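Local coordinates for protein putative secreted glycosylhydrolase (PDB 3IMM) that is probably a secreted glycoside hydrolase of the 3-keto-disaccharide hydrolase family and holds a sodium ion in the crystal, at residues N48-V59 / K118-C129. Numbering follows the deposited sequence.
Sequences NFELDLDFKTDV and KPGEWNHMRIKC
Strands 49-57 and 122-129 run antiparallel, with hydrogen-bonded pairs from Phe49-Cys129 to Phe55-Asn123. On the polar face, Arg126 grips Asp52 side-on. Arg126 NE donates to Asp52 OD1 at 2.6 Å, nearly straight (175°) and on the syn lone pair, while Arg126 NH2 reaches Asp52 OD2 at 3.2 Å. The Asp52 carboxylate and the Arg126 guanidinium are nearly coplanar, their planes 27° apart. His124 NE2 adds a weak, bent bond to Asp52 OD2, 2.8 Å long. A leucine in place of Arg126 would probably leave the buried Asp52 carboxylate with only this weak histidine bond across the contact. Glu50 OE1 lies alongside Arg126 and Lys128 as a nearby opposite charge, but its other oxygen forms a salt bridge with Arg199. Farther along, Lys56 CB sits over the six-membered ring of Trp122, 3.7 Å from its centroid. On the apolar face, Asn123 CB covers the Phe55 ring, 3.6 Å above its plane. Asn123 CG lies anti to the carbonyl carbon, beside its own backbone N (chi1 -58°), which brings ND2 to Phe55 O together with that N. Asn123 OD1 accepts from Lys117 N and Asn139 ND2. A water accepts from Asn123 ND2 and Thr57 N and donates to Glu121 O. Cys129 CB lies over the Phe49 ring. Leu51, Leu53 and Ile127 pack on Val65 of the facing sheet. These are central neighbouring strands of a concanavalin-like beta sandwich, with one face in the core and the other polar.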
ATOM      1  N   ASN A  48      -4.068  -7.953 -12.431  1.00 26.44           N
ATOM      2  CA  ASN A  48      -5.359  -7.583 -13.069  1.00 30.02           C
ATOM      3  C   ASN A  48      -6.514  -7.719 -12.089  1.00 30.00           C
ATOM      4  O   ASN A  48      -7.463  -8.483 -12.283  1.00 28.74           O
ATOM      5  CB  ASN A  48      -5.593  -8.421 -14.337  1.00 29.67           C
ATOM      6  CG  ASN A  48      -4.554  -8.133 -15.385  1.00 34.40           C
ATOM      7  OD1 ASN A  48      -4.198  -6.961 -15.602  1.00 34.96           O
ATOM      8  ND2 ASN A  48      -4.041  -9.181 -16.028  1.00 30.47           N
ATOM      9  N   PHE A  49      -6.385  -6.950 -11.022  1.00 29.46           N
ATOM     10  CA  PHE A  49      -7.263  -7.021  -9.896  1.00 27.86           C
ATOM     11  C   PHE A  49      -7.582  -5.630  -9.339  1.00 26.65           C
ATOM     12  O   PHE A  49      -6.944  -4.664  -9.680  1.00 27.65           O
ATOM     13  CB  PHE A  49      -6.608  -7.891  -8.820  1.00 28.00           C
ATOM     14  CG  PHE A  49      -5.372  -7.312  -8.221  1.00 28.30           C
ATOM     15  CD1 PHE A  49      -5.444  -6.372  -7.187  1.00 29.52           C
ATOM     16  CD2 PHE A  49      -4.119  -7.740  -8.644  1.00 29.54           C
ATOM     17  CE1 PHE A  49      -4.275  -5.855  -6.606  1.00 26.71           C
ATOM     18  CE2 PHE A  49      -2.961  -7.210  -8.090  1.00 27.89           C
ATOM     19  CZ  PHE A  49      -3.039  -6.273  -7.070  1.00 24.66           C
ATOM     20  N   GLU A  50      -8.637  -5.571  -8.536  1.00 30.01           N
ATOM     21  CA  GLU A  50      -8.888  -4.453  -7.670  1.00 27.72           C
ATOM     22  C   GLU A  50      -8.965  -4.924  -6.225  1.00 28.79           C
ATOM     23  O   GLU A  50      -9.639  -5.957  -5.893  1.00 27.17           O
ATOM     24  CB  GLU A  50     -10.129  -3.656  -8.080  1.00 30.90           C
ATOM     25  CG  GLU A  50     -11.374  -4.391  -8.210  1.00 30.83           C
ATOM     26  CD  GLU A  50     -12.488  -3.532  -8.806  1.00 33.07           C
ATOM     27  OE1 GLU A  50     -12.337  -2.307  -8.896  1.00 37.71           O
ATOM     28  OE2 GLU A  50     -13.506  -4.098  -9.196  1.00 35.56           O
ATOM     29  N   LEU A  51      -8.233  -4.189  -5.383  1.00 27.07           N
ATOM     30  CA  LEU A  51      -8.099  -4.477  -3.975  1.00 28.74           C
ATOM     31  C   LEU A  51      -8.828  -3.360  -3.240  1.00 29.03           C
ATOM     32  O   LEU A  51      -8.594  -2.190  -3.504  1.00 28.79           O
ATOM     33  CB  LEU A  51      -6.605  -4.544  -3.621  1.00 30.83           C
ATOM     34  CG  LEU A  51      -6.153  -4.686  -2.161  1.00 34.90           C
ATOM     35  CD1 LEU A  51      -6.506  -6.070  -1.621  1.00 29.34           C
ATOM     36  CD2 LEU A  51      -4.649  -4.415  -2.018  1.00 25.05           C
ATOM     37  N   ASP A  52      -9.739  -3.741  -2.348  1.00 28.66           N
ATOM     38  CA  ASP A  52     -10.446  -2.832  -1.443  1.00 30.60           C
ATOM     39  C   ASP A  52     -10.014  -3.114  -0.019  1.00 32.81           C
ATOM     40  O   ASP A  52      -9.818  -4.293   0.381  1.00 32.51           O
ATOM     41  CB  ASP A  52     -11.948  -3.099  -1.492  1.00 33.72           C
ATOM     42  CG  ASP A  52     -12.685  -2.144  -2.346  1.00 31.45           C
ATOM     43  OD1 ASP A  52     -12.148  -1.705  -3.353  1.00 40.10           O
ATOM     44  OD2 ASP A  52     -13.815  -1.846  -1.996  1.00 38.08           O
ATOM     45  N   LEU A  53      -9.904  -2.043   0.759  1.00 31.24           N
ATOM     46  CA  LEU A  53      -9.623  -2.176   2.174  1.00 31.06           C
ATOM     47  C   LEU A  53     -10.049  -0.924   2.914  1.00 29.97           C
ATOM     48  O   LEU A  53     -10.035   0.171   2.360  1.00 29.28           O
ATOM     49  CB  LEU A  53      -8.138  -2.410   2.400  1.00 31.93           C
ATOM     50  CG  LEU A  53      -7.127  -1.328   1.971  1.00 36.73           C
ATOM     51  CD1 LEU A  53      -5.932  -1.322   2.896  1.00 37.44           C
ATOM     52  CD2 LEU A  53      -6.670  -1.487   0.512  1.00 37.79           C
ATOM     53  N   ASP A  54     -10.434  -1.103   4.167  1.00 28.74           N
ATOM     54  CA  ASP A  54     -10.686  -0.007   5.073  1.00 28.40           C
ATOM     55  C   ASP A  54      -9.421   0.089   5.867  1.00 28.05           C
ATOM     56  O   ASP A  54      -8.768  -0.941   6.096  1.00 29.29           O
ATOM     57  CB  ASP A  54     -11.858  -0.308   6.020  1.00 28.91           C
ATOM     58  CG  ASP A  54     -13.186  -0.588   5.284  1.00 34.19           C
ATOM     59  OD1 ASP A  54     -13.295  -0.278   4.084  1.00 32.36           O
ATOM     60  OD2 ASP A  54     -14.131  -1.138   5.916  1.00 31.83           O
ATOM     61  N   PHE A  55      -9.054   1.309   6.276  1.00 28.30           N
ATOM     62  CA  PHE A  55      -8.018   1.491   7.261  1.00 27.64           C
ATOM     63  C   PHE A  55      -8.316   2.682   8.164  1.00 28.04           C
ATOM     64  O   PHE A  55      -9.033   3.624   7.764  1.00 25.44           O
ATOM     65  CB  PHE A  55      -6.660   1.632   6.591  1.00 30.18           C
ATOM     66  CG  PHE A  55      -6.492   2.879   5.809  1.00 27.85           C
ATOM     67  CD1 PHE A  55      -5.966   4.037   6.418  1.00 27.75           C
ATOM     68  CD2 PHE A  55      -6.813   2.919   4.455  1.00 29.00           C
ATOM     69  CE1 PHE A  55      -5.780   5.199   5.683  1.00 24.49           C
ATOM     70  CE2 PHE A  55      -6.652   4.096   3.717  1.00 27.64           C
ATOM     71  CZ  PHE A  55      -6.146   5.231   4.325  1.00 27.65           C
ATOM     72  N   LYS A  56      -7.783   2.619   9.390  1.00 29.17           N
ATOM     73  CA  LYS A  56      -7.866   3.719  10.378  1.00 29.27           C
ATOM     74  C   LYS A  56      -6.458   4.082  10.822  1.00 29.41           C
ATOM     75  O   LYS A  56      -5.646   3.224  11.129  1.00 30.03           O
ATOM     76  CB  LYS A  56      -8.695   3.257  11.582  1.00 30.56           C
ATOM     77  CG  LYS A  56      -8.854   4.230  12.758  1.00 29.63           C
ATOM     78  CD  LYS A  56      -9.860   3.671  13.819  1.00 34.50           C
ATOM     79  CE  LYS A  56      -9.258   2.534  14.605  1.00 33.69           C
ATOM     80  NZ  LYS A  56     -10.095   2.103  15.732  1.00 32.55           N
ATOM     81  N   THR A  57      -6.170   5.364  10.876  1.00 30.11           N
ATOM     82  CA  THR A  57      -4.859   5.808  11.301  1.00 27.20           C
ATOM     83  C   THR A  57      -4.824   6.206  12.758  1.00 28.96           C
ATOM     84  O   THR A  57      -5.855   6.411  13.404  1.00 26.94           O
ATOM     85  CB  THR A  57      -4.369   7.013  10.458  1.00 27.08           C
ATOM     86  OG1 THR A  57      -5.159   8.155  10.778  1.00 25.95           O
ATOM     87  CG2 THR A  57      -4.468   6.701   8.964  1.00 22.37           C
ATOM     88  N   ASP A  58      -3.591   6.248  13.242  1.00 28.21           N
ATOM     89  CA  ASP A  58      -3.169   6.904  14.454  1.00 31.00           C
ATOM     90  C   ASP A  58      -2.438   8.206  14.050  1.00 29.52           C
ATOM     91  O   ASP A  58      -2.069   8.407  12.870  1.00 29.45           O
ATOM     92  CB  ASP A  58      -2.124   5.996  15.091  1.00 32.18           C
ATOM     93  CG  ASP A  58      -2.239   5.874  16.569  1.00 37.71           C
ATOM     94  OD1 ASP A  58      -3.079   6.568  17.177  1.00 46.67           O
ATOM     95  OD2 ASP A  58      -1.502   5.013  17.116  1.00 39.53           O
ATOM     96  N   VAL A  59      -2.152   9.056  15.030  1.00 29.87           N
ATOM     97  CA  VAL A  59      -1.390  10.252  14.778  1.00 28.89           C
ATOM     98  C   VAL A  59      -0.031   9.778  14.272  1.00 31.07           C
ATOM     99  O   VAL A  59       0.603   8.957  14.908  1.00 30.49           O
ATOM    100  CB  VAL A  59      -1.262  11.183  16.040  1.00 31.12           C
ATOM    101  CG1 VAL A  59      -0.257  12.290  15.792  1.00 30.94           C
ATOM    102  CG2 VAL A  59      -2.628  11.791  16.397  1.00 28.23           C
ATOM    103  N   LYS A 118      -8.936  12.113   9.701  1.00 30.42           N
ATOM    104  CA  LYS A 118      -8.076  12.320  10.873  1.00 30.93           C
ATOM    105  C   LYS A 118      -7.917  11.024  11.652  1.00 30.07           C
ATOM    106  O   LYS A 118      -8.740  10.142  11.503  1.00 33.22           O
ATOM    107  CB  LYS A 118      -8.668  13.424  11.760  1.00 32.33           C
ATOM    108  CG  LYS A 118      -8.501  14.802  11.120  1.00 35.28           C
ATOM    109  CD  LYS A 118      -8.779  15.902  12.107  1.00 43.01           C
ATOM    110  CE  LYS A 118      -8.644  17.270  11.446  1.00 45.06           C
ATOM    111  NZ  LYS A 118      -9.512  18.274  12.156  1.00 47.49           N
ATOM    112  N   PRO A 119      -6.847  10.905  12.470  1.00 28.28           N
ATOM    113  CA  PRO A 119      -6.614   9.725  13.251  1.00 30.39           C
ATOM    114  C   PRO A 119      -7.888   9.261  13.893  1.00 29.61           C
ATOM    115  O   PRO A 119      -8.658  10.085  14.350  1.00 28.44           O
ATOM    116  CB  PRO A 119      -5.619  10.204  14.293  1.00 28.73           C
ATOM    117  CG  PRO A 119      -4.784  11.143  13.521  1.00 28.91           C
ATOM    118  CD  PRO A 119      -5.784  11.905  12.714  1.00 29.82           C
ATOM    119  N   GLY A 120      -8.117   7.950  13.878  1.00 30.27           N
ATOM    120  CA  GLY A 120      -9.308   7.355  14.538  1.00 31.37           C
ATOM    121  C   GLY A 120     -10.608   7.314  13.750  1.00 30.50           C
ATOM    122  O   GLY A 120     -11.613   6.774  14.245  1.00 30.02           O
ATOM    123  N   GLU A 121     -10.598   7.871  12.531  1.00 29.60           N
ATOM    124  CA  GLU A 121     -11.752   7.810  11.630  1.00 30.00           C
ATOM    125  C   GLU A 121     -11.482   6.768  10.589  1.00 29.18           C
ATOM    126  O   GLU A 121     -10.364   6.692  10.119  1.00 29.00           O
ATOM    127  CB  GLU A 121     -11.942   9.135  10.904  1.00 31.33           C
ATOM    128  CG  GLU A 121     -12.293  10.329  11.771  1.00 37.74           C
ATOM    129  CD  GLU A 121     -13.485  10.070  12.660  1.00 42.23           C
ATOM    130  OE1 GLU A 121     -14.482   9.499  12.160  1.00 49.36           O
ATOM    131  OE2 GLU A 121     -13.428  10.436  13.859  1.00 46.10           O
ATOM    132  N   TRP A 122     -12.491   5.995  10.197  1.00 27.61           N
ATOM    133  CA  TRP A 122     -12.273   4.936   9.217  1.00 27.21           C
ATOM    134  C   TRP A 122     -12.193   5.490   7.816  1.00 27.45           C
ATOM    135  O   TRP A 122     -12.947   6.385   7.437  1.00 26.08           O
ATOM    136  CB  TRP A 122     -13.306   3.795   9.323  1.00 28.99           C
ATOM    137  CG  TRP A 122     -12.950   2.845  10.418  1.00 24.98           C
ATOM    138  CD1 TRP A 122     -13.379   2.908  11.699  1.00 24.88           C
ATOM    139  CD2 TRP A 122     -12.023   1.750  10.364  1.00 27.67           C
ATOM    140  NE1 TRP A 122     -12.808   1.925  12.442  1.00 25.67           N
ATOM    141  CE2 TRP A 122     -11.983   1.181  11.648  1.00 27.46           C
ATOM    142  CE3 TRP A 122     -11.247   1.182   9.359  1.00 29.99           C
ATOM    143  CZ2 TRP A 122     -11.183   0.075  11.956  1.00 28.99           C
ATOM    144  CZ3 TRP A 122     -10.420   0.105   9.668  1.00 27.21           C
ATOM    145  CH2 TRP A 122     -10.405  -0.447  10.950  1.00 26.83           C
ATOM    146  N   ASN A 123     -11.235   4.962   7.074  1.00 27.45           N
ATOM    147  CA  ASN A 123     -11.043   5.284   5.661  1.00 27.95           C
ATOM    148  C   ASN A 123     -11.331   4.088   4.773  1.00 27.44           C
ATOM    149  O   ASN A 123     -11.344   2.935   5.223  1.00 25.53           O
ATOM    150  CB  ASN A 123      -9.595   5.704   5.380  1.00 26.05           C
ATOM    151  CG  ASN A 123      -9.173   6.883   6.186  1.00 25.84           C
ATOM    152  OD1 ASN A 123      -9.309   8.029   5.762  1.00 25.50           O
ATOM    153  ND2 ASN A 123      -8.695   6.617   7.382  1.00 23.94           N
ATOM    154  N   HIS A 124     -11.549   4.376   3.493  1.00 25.34           N
ATOM    155  CA  HIS A 124     -11.690   3.319   2.502  1.00 25.17           C
ATOM    156  C   HIS A 124     -10.779   3.630   1.317  1.00 27.04           C
ATOM    157  O   HIS A 124     -10.634   4.787   0.922  1.00 25.92           O
ATOM    158  CB  HIS A 124     -13.155   3.137   2.055  1.00 26.29           C
ATOM    159  CG  HIS A 124     -13.310   2.073   1.036  1.00 26.65           C
ATOM    160  ND1 HIS A 124     -13.345   2.343  -0.315  1.00 30.95           N
ATOM    161  CD2 HIS A 124     -13.314   0.728   1.154  1.00 30.39           C
ATOM    162  CE1 HIS A 124     -13.431   1.205  -0.977  1.00 33.49           C
ATOM    163  NE2 HIS A 124     -13.425   0.213  -0.112  1.00 27.45           N
HETATM  164  N   MSE A 125     -10.122   2.591   0.805  1.00 26.44           N
HETATM  165  CA  MSE A 125      -9.223   2.716  -0.327  1.00 29.32           C
HETATM  166  C   MSE A 125      -9.467   1.543  -1.273  1.00 27.06           C
HETATM  167  O   MSE A 125      -9.598   0.404  -0.847  1.00 29.80           O
HETATM  168  CB  MSE A 125      -7.762   2.738   0.130  1.00 27.62           C
HETATM  169  CG  MSE A 125      -6.759   2.652  -0.995  1.00 32.81           C
HETATM  170 SE   MSE A 125      -4.919   2.673  -0.307  0.75 35.45          SE
HETATM  171  CE  MSE A 125      -4.886   4.523   0.003  1.00 18.24           C
ATOM    172  N   ARG A 126      -9.553   1.870  -2.548  1.00 28.07           N
ATOM    173  CA  ARG A 126      -9.591   0.901  -3.650  1.00 27.42           C
ATOM    174  C   ARG A 126      -8.349   1.093  -4.549  1.00 26.55           C
ATOM    175  O   ARG A 126      -8.017   2.221  -4.954  1.00 28.19           O
ATOM    176  CB  ARG A 126     -10.865   1.073  -4.468  1.00 25.12           C
ATOM    177  CG  ARG A 126     -10.900   0.186  -5.719  1.00 27.12           C
ATOM    178  CD  ARG A 126     -12.258   0.153  -6.306  1.00 29.12           C
ATOM    179  NE  ARG A 126     -13.219  -0.492  -5.403  1.00 30.28           N
ATOM    180  CZ  ARG A 126     -14.542  -0.512  -5.590  1.00 32.24           C
ATOM    181  NH1 ARG A 126     -15.098   0.002  -6.674  1.00 30.55           N
ATOM    182  NH2 ARG A 126     -15.313  -1.075  -4.684  1.00 34.93           N
ATOM    183  N   ILE A 127      -7.649   0.005  -4.819  1.00 27.64           N
ATOM    184  CA  ILE A 127      -6.445   0.034  -5.659  1.00 28.00           C
ATOM    185  C   ILE A 127      -6.738  -0.860  -6.849  1.00 27.46           C
ATOM    186  O   ILE A 127      -7.000  -2.028  -6.677  1.00 28.98           O
ATOM    187  CB  ILE A 127      -5.195  -0.447  -4.918  1.00 27.95           C
ATOM    188  CG1 ILE A 127      -5.035   0.304  -3.597  1.00 29.00           C
ATOM    189  CG2 ILE A 127      -3.950  -0.257  -5.758  1.00 27.09           C
ATOM    190  CD1 ILE A 127      -3.984  -0.337  -2.680  1.00 30.52           C
ATOM    191  N   LYS A 128      -6.739  -0.287  -8.040  1.00 27.02           N
ATOM    192  CA  LYS A 128      -6.975  -1.018  -9.272  1.00 26.96           C
ATOM    193  C   LYS A 128      -5.628  -1.223  -9.940  1.00 28.30           C
ATOM    194  O   LYS A 128      -4.923  -0.257 -10.272  1.00 26.51           O
ATOM    195  CB  LYS A 128      -7.945  -0.278 -10.219  1.00 25.30           C
ATOM    196  CG  LYS A 128      -9.282   0.114  -9.580  1.00 31.80           C
ATOM    197  CD  LYS A 128     -10.316   0.662 -10.592  1.00 34.15           C
ATOM    198  CE  LYS A 128     -11.294  -0.393 -11.051  1.00 38.78           C
ATOM    199  NZ  LYS A 128     -12.170   0.041 -12.165  1.00 38.56           N
ATOM    200  N   CYS A 129      -5.275  -2.495 -10.117  1.00 28.45           N
ATOM    201  CA  CYS A 129      -3.973  -2.867 -10.631  1.00 27.81           C
ATOM    202  C   CYS A 129      -4.125  -3.600 -11.957  1.00 26.97           C
ATOM    203  O   CYS A 129      -4.345  -4.800 -12.006  1.00 26.81           O
ATOM    204  CB  CYS A 129      -3.243  -3.698  -9.611  1.00 28.59           C
ATOM    205  SG  CYS A 129      -2.777  -2.777  -8.118  1.00 29.74           S
TER
HETATM  206  O   HOH W   1      -7.957   7.405   9.913  1.00 19.16           O